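PDB 7JQY: Cif-like 1 from Burkholderia cenocepacia, which probably hydrolyses epoxides, as a Cif-like member of the alpha/beta hydrolase family. Local coordinates for residues A15-S27 / W61-E73. The protein carries 1 engineered substitution. Numbering follows the deposited sequence.
Sequences APGLPAGFERRFS and WYTWRHVMPALAE
Phe-26 and Phe-22 press their rings onto residues 61-73, and Met-68 meets both. Phe-26 points its CZ at the start of helix 68-73. That atom lies 3.7 Å from Met-68 CB, while Met-68 O approaches the ring edge near its plane. Met-68 SD stands above the face of Phe-26, at a distance, and at the edge of Phe-22, a Met-aromatic contact with each. The bend at chi3 (63°) turns Met-68 CE toward both rings, 3.7 Å from Phe-26 CD1 and 3.9 Å from Phe-22 CZ.

With CG anti to the backbone N (chi1 -168°), the Phe-22 ring extends toward Trp-61 and Arg-65 O. It is sandwiched between Phe-26 CD2 and Leu-18 CD2. Phe-22 CZ reaches Trp-61 CZ3 at 3.6 Å; the two ring planes are 24° apart but slid, with little overlap. Leu-18 CD2 also packs on Tyr-62 CE1 at 3.6 Å. Pro-19 CG sits 3.4 Å from Arg-65 O and also touches Pro-69 CG.

Arg-25 lies more exposed, with Glu-73 CG over one guanidinium face.

No direct hydrogen bond joins the segments. One water bridges them: it donates to Gly-17 O (3.0 Å), accepts from Arg-65 NE (2.8 Å) and bonds His-66 NE2.

The contact packs the N-terminal segment, which leads into strand 26-32, outermost in this chain's sheet, against the 3-10 turn at 61-63 and helix 68-73, the connection after strand 50-54 in an alpha/beta hydrolase fold.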
loop_
_atom_site.group_PDB
_atom_site.type_symbol
_atom_site.label_atom_id
_atom_site.label_comp_id
_atom_site.label_asym_id
_atom_site.label_seq_id
_atom_site.Cartn_x
_atom_site.Cartn_y
_atom_site.Cartn_z
ATOM N N ALA B 15 -31.376 -5.916 -11.841
ATOM C CA ALA B 15 -30.766 -6.942 -12.686
ATOM C C ALA B 15 -29.557 -6.368 -13.418
ATOM O O ALA B 15 -29.725 -5.615 -14.388
ATOM C CB ALA B 15 -31.790 -7.476 -13.690
ATOM N N PRO B 16 -28.330 -6.691 -13.012
ATOM C CA PRO B 16 -27.150 -6.081 -13.640
ATOM C C PRO B 16 -26.836 -6.665 -15.012
ATOM O O PRO B 16 -27.281 -7.753 -15.377
ATOM C CB PRO B 16 -26.019 -6.397 -12.653
ATOM C CG PRO B 16 -26.451 -7.671 -11.981
ATOM C CD PRO B 16 -27.969 -7.580 -11.888
ATOM N N GLY B 17 -26.051 -5.901 -15.776
ATOM C CA GLY B 17 -25.472 -6.364 -17.027
ATOM C C GLY B 17 -26.238 -5.905 -18.257
ATOM O O GLY B 17 -27.240 -5.185 -18.195
ATOM N N LEU B 18 -25.727 -6.343 -19.401
ATOM C CA LEU B 18 -26.381 -6.091 -20.670
ATOM C C LEU B 18 -27.693 -6.869 -20.740
ATOM O O LEU B 18 -27.811 -7.948 -20.157
ATOM C CB LEU B 18 -25.482 -6.516 -21.836
ATOM C CG LEU B 18 -24.106 -5.869 -21.985
ATOM C CD1 LEU B 18 -23.263 -6.597 -23.040
ATOM C CD2 LEU B 18 -24.257 -4.397 -22.330
ATOM N N PRO B 19 -28.696 -6.340 -21.437
ATOM C CA PRO B 19 -29.938 -7.095 -21.626
ATOM C C PRO B 19 -29.710 -8.314 -22.510
ATOM O O PRO B 19 -28.775 -8.366 -23.315
ATOM C CB PRO B 19 -30.878 -6.084 -22.290
ATOM C CG PRO B 19 -29.965 -5.093 -22.949
ATOM C CD PRO B 19 -28.725 -5.025 -22.107
ATOM N N ALA B 20 -30.600 -9.298 -22.361
ATOM C CA ALA B 20 -30.471 -10.556 -23.095
ATOM C C ALA B 20 -30.406 -10.318 -24.599
ATOM O O ALA B 20 -31.153 -9.504 -25.143
ATOM C CB ALA B 20 -31.648 -11.473 -22.767
ATOM N N GLY B 21 -29.478 -11.007 -25.270
ATOM C CA GLY B 21 -29.340 -10.904 -26.706
ATOM C C GLY B 21 -28.499 -9.747 -27.200
ATOM O O GLY B 21 -28.268 -9.646 -28.413
ATOM N N PHE B 22 -28.057 -8.859 -26.310
ATOM C CA PHE B 22 -27.271 -7.706 -26.740
ATOM C C PHE B 22 -25.997 -8.128 -27.471
ATOM O O PHE B 22 -25.590 -7.478 -28.441
ATOM C CB PHE B 22 -26.935 -6.842 -25.526
ATOM C CG PHE B 22 -26.379 -5.479 -25.867
ATOM C CD1 PHE B 22 -25.050 -5.329 -26.237
ATOM C CD2 PHE B 22 -27.181 -4.341 -25.780
ATOM C CE1 PHE B 22 -24.534 -4.080 -26.536
ATOM C CE2 PHE B 22 -26.671 -3.094 -26.080
ATOM C CZ PHE B 22 -25.349 -2.961 -26.463
ATOM N N GLU B 23 -25.353 -9.213 -27.018
ATOM C CA GLU B 23 -24.042 -9.595 -27.551
ATOM C C GLU B 23 -24.088 -9.939 -29.032
ATOM O O GLU B 23 -23.140 -9.641 -29.766
ATOM C CB GLU B 23 -23.463 -10.772 -26.770
ATOM C CG GLU B 23 -22.826 -10.391 -25.449
ATOM C CD GLU B 23 -23.816 -10.378 -24.302
ATOM O OE1 GLU B 23 -25.042 -10.469 -24.553
ATOM O OE2 GLU B 23 -23.366 -10.299 -23.140
ATOM N N ARG B 24 -25.166 -10.570 -29.486
ATOM C CA ARG B 24 -25.273 -11.022 -30.862
ATOM C C ARG B 24 -25.686 -9.897 -31.786
ATOM O O ARG B 24 -25.585 -10.036 -33.007
ATOM C CB ARG B 24 -26.283 -12.173 -30.962
ATOM C CG ARG B 24 -25.796 -13.404 -30.280
ATOM C CD ARG B 24 -24.870 -14.150 -31.215
ATOM N NE ARG B 24 -23.721 -14.737 -30.528
ATOM C CZ ARG B 24 -22.532 -14.153 -30.385
ATOM N NH1 ARG B 24 -22.304 -12.938 -30.875
ATOM N NH2 ARG B 24 -21.562 -14.798 -29.748
ATOM N N ARG B 25 -26.148 -8.782 -31.228
ATOM C CA ARG B 25 -26.633 -7.680 -32.059
ATOM C C ARG B 25 -25.772 -6.419 -32.177
ATOM O O ARG B 25 -25.994 -5.615 -33.084
ATOM C CB ARG B 25 -28.050 -7.286 -31.630
ATOM C CG ARG B 25 -29.101 -8.349 -31.905
ATOM C CD ARG B 25 -30.482 -7.882 -31.471
ATOM N NE ARG B 25 -30.845 -6.608 -32.085
ATOM C CZ ARG B 25 -31.460 -6.492 -33.258
ATOM N NH1 ARG B 25 -31.752 -5.291 -33.739
ATOM N NH2 ARG B 25 -31.783 -7.576 -33.949
ATOM N N PHE B 26 -24.802 -6.225 -31.290
ATOM C CA PHE B 26 -24.003 -5.018 -31.382
ATOM C C PHE B 26 -22.550 -5.420 -31.500
ATOM O O PHE B 26 -22.175 -6.543 -31.165
ATOM C CB PHE B 26 -24.255 -4.102 -30.177
ATOM C CG PHE B 26 -25.662 -3.586 -30.122
ATOM C CD1 PHE B 26 -25.994 -2.378 -30.714
ATOM C CD2 PHE B 26 -26.656 -4.311 -29.497
ATOM C CE1 PHE B 26 -27.286 -1.900 -30.673
ATOM C CE2 PHE B 26 -27.955 -3.840 -29.456
ATOM C CZ PHE B 26 -28.270 -2.636 -30.045
ATOM N N SER B 27 -21.732 -4.485 -31.970
ATOM C CA SER B 27 -20.336 -4.762 -32.241
ATOM C C SER B 27 -19.506 -3.592 -31.756
ATOM O O SER B 27 -19.922 -2.436 -31.850
ATOM C CB SER B 27 -20.076 -4.988 -33.740
ATOM O OG SER B 27 -20.873 -6.048 -34.221
ATOM N N TRP B 61 -20.237 4.409 -23.254
ATOM C CA TRP B 61 -21.361 3.951 -24.069
ATOM C C TRP B 61 -22.283 3.023 -23.290
ATOM O O TRP B 61 -23.483 2.943 -23.582
ATOM C CB TRP B 61 -20.842 3.233 -25.320
ATOM C CG TRP B 61 -20.319 1.858 -25.018
ATOM C CD1 TRP B 61 -19.022 1.514 -24.757
ATOM C CD2 TRP B 61 -21.084 0.646 -24.914
ATOM N NE1 TRP B 61 -18.935 0.168 -24.495
ATOM C CE2 TRP B 61 -20.183 -0.390 -24.591
ATOM C CE3 TRP B 61 -22.442 0.337 -25.064
ATOM C CZ2 TRP B 61 -20.595 -1.709 -24.418
ATOM C CZ3 TRP B 61 -22.848 -0.981 -24.896
ATOM C CH2 TRP B 61 -21.927 -1.983 -24.570
ATOM N N TYR B 62 -21.736 2.305 -22.302
ATOM C CA TYR B 62 -22.482 1.273 -21.588
ATOM C C TYR B 62 -23.751 1.815 -20.937
ATOM O O TYR B 62 -24.640 1.030 -20.586
ATOM C CB TYR B 62 -21.558 0.629 -20.546
ATOM C CG TYR B 62 -22.158 -0.495 -19.710
ATOM C CD1 TYR B 62 -22.251 -1.792 -20.208
ATOM C CD2 TYR B 62 -22.600 -0.262 -18.409
ATOM C CE1 TYR B 62 -22.778 -2.826 -19.432
ATOM C CE2 TYR B 62 -23.120 -1.284 -17.631
ATOM C CZ TYR B 62 -23.214 -2.565 -18.147
ATOM O OH TYR B 62 -23.738 -3.579 -17.373
ATOM N N THR B 63 -23.860 3.134 -20.761
ATOM C CA THR B 63 -25.055 3.680 -20.132
ATOM C C THR B 63 -26.294 3.550 -21.013
ATOM O O THR B 63 -27.410 3.577 -20.488
ATOM C CB THR B 63 -24.823 5.142 -19.722
ATOM O OG1 THR B 63 -25.824 5.526 -18.779
ATOM C CG2 THR B 63 -24.882 6.083 -20.912
ATOM N N TRP B 64 -26.128 3.358 -22.318
ATOM C CA TRP B 64 -27.231 3.221 -23.260
ATOM C C TRP B 64 -27.646 1.774 -23.476
ATOM O O TRP B 64 -28.395 1.494 -24.417
ATOM C CB TRP B 64 -26.860 3.852 -24.606
ATOM C CG TRP B 64 -26.409 5.276 -24.478
ATOM C CD1 TRP B 64 -25.137 5.736 -24.553
ATOM C CD2 TRP B 64 -27.234 6.417 -24.232
ATOM N NE1 TRP B 64 -25.110 7.094 -24.383
ATOM C CE2 TRP B 64 -26.387 7.541 -24.182
ATOM C CE3 TRP B 64 -28.612 6.602 -24.049
ATOM C CZ2 TRP B 64 -26.868 8.834 -23.955
ATOM C CZ3 TRP B 64 -29.091 7.893 -23.824
ATOM C CH2 TRP B 64 -28.221 8.986 -23.777
ATOM N N ARG B 65 -27.179 0.857 -22.625
ATOM C CA ARG B 65 -27.352 -0.570 -22.883
ATOM C C ARG B 65 -28.817 -0.979 -22.977
ATOM O O ARG B 65 -29.147 -1.904 -23.732
ATOM C CB ARG B 65 -26.659 -1.377 -21.792
ATOM C CG ARG B 65 -27.244 -1.163 -20.418
ATOM C CD ARG B 65 -26.281 -1.617 -19.349
ATOM N NE ARG B 65 -26.797 -1.328 -18.020
ATOM C CZ ARG B 65 -26.639 -0.169 -17.400
ATOM N NH1 ARG B 65 -25.969 0.817 -17.997
ATOM N NH2 ARG B 65 -27.158 0.003 -16.184
ATOM N N HIS B 66 -29.705 -0.306 -22.241
ATOM C CA HIS B 66 -31.118 -0.645 -22.251
ATOM C C HIS B 66 -31.907 0.155 -23.266
ATOM O O HIS B 66 -33.098 -0.112 -23.448
ATOM C CB HIS B 66 -31.740 -0.416 -20.866
ATOM C CG HIS B 66 -31.162 -1.284 -19.794
ATOM N ND1 HIS B 66 -31.247 -2.659 -19.829
ATOM C CD2 HIS B 66 -30.486 -0.973 -18.661
ATOM C CE1 HIS B 66 -30.650 -3.158 -18.760
ATOM N NE2 HIS B 66 -30.183 -2.156 -18.035
ATOM N N VAL B 67 -31.266 1.099 -23.952
ATOM C CA VAL B 67 -31.929 1.921 -24.951
ATOM C C VAL B 67 -31.595 1.471 -26.370
ATOM O O VAL B 67 -32.476 1.437 -27.229
ATOM C CB VAL B 67 -31.555 3.402 -24.727
ATOM C CG1 VAL B 67 -32.024 4.259 -25.890
ATOM C CG2 VAL B 67 -32.174 3.911 -23.419
ATOM N N MET B 68 -30.347 1.072 -26.623
ATOM C CA MET B 68 -29.938 0.718 -27.985
ATOM C C MET B 68 -30.708 -0.446 -28.601
ATOM O O MET B 68 -30.923 -0.416 -29.827
ATOM C CB MET B 68 -28.432 0.425 -28.014
ATOM C CG MET B 68 -27.603 1.556 -27.460
ATOM S SD MET B 68 -26.000 1.022 -26.832
ATOM C CE MET B 68 -25.242 0.413 -28.337
ATOM N N PRO B 69 -31.091 -1.502 -27.870
ATOM C CA PRO B 69 -31.862 -2.575 -28.528
ATOM C C PRO B 69 -33.178 -2.096 -29.119
ATOM O O PRO B 69 -33.475 -2.389 -30.287
ATOM C CB PRO B 69 -32.076 -3.591 -27.396
ATOM C CG PRO B 69 -30.976 -3.346 -26.451
ATOM C CD PRO B 69 -30.741 -1.871 -26.485
ATOM N N ALA B 70 -33.983 -1.370 -28.335
ATOM C CA ALA B 70 -35.281 -0.910 -28.823
ATOM C C ALA B 70 -35.132 0.061 -29.992
ATOM O O ALA B 70 -35.949 0.052 -30.918
ATOM C CB ALA B 70 -36.074 -0.271 -27.682
ATOM N N LEU B 71 -34.096 0.910 -29.969
ATOM C CA LEU B 71 -33.870 1.813 -31.093
ATOM C C LEU B 71 -33.536 1.039 -32.359
ATOM O O LEU B 71 -34.072 1.324 -33.434
ATOM C CB LEU B 71 -32.737 2.791 -30.765
ATOM C CG LEU B 71 -33.050 3.928 -29.801
ATOM C CD1 LEU B 71 -31.814 4.766 -29.569
ATOM C CD2 LEU B 71 -34.185 4.773 -30.365
ATOM N N ALA B 72 -32.679 0.031 -32.239
ATOM C CA ALA B 72 -32.278 -0.735 -33.406
ATOM C C ALA B 72 -33.394 -1.644 -33.907
ATOM O O ALA B 72 -33.419 -1.983 -35.097
ATOM C CB ALA B 72 -31.032 -1.556 -33.079
ATOM N N GLU B 73 -34.293 -2.099 -33.026
ATOM C CA GLU B 73 -35.302 -3.029 -33.518
ATOM C C GLU B 73 -36.337 -2.258 -34.362
ATOM O O GLU B 73 -37.071 -2.873 -35.148
ATOM C CB GLU B 73 -35.934 -3.818 -32.359
ATOM C CG GLU B 73 -35.028 -4.815 -31.603
ATOM C CD GLU B 73 -35.658 -5.530 -30.420
ATOM O OE1 GLU B 73 -36.795 -5.131 -30.012
ATOM O OE2 GLU B 73 -34.862 -6.235 -29.717
HETATM O O HOH W 1 -28.173 -3.085 -16.254
#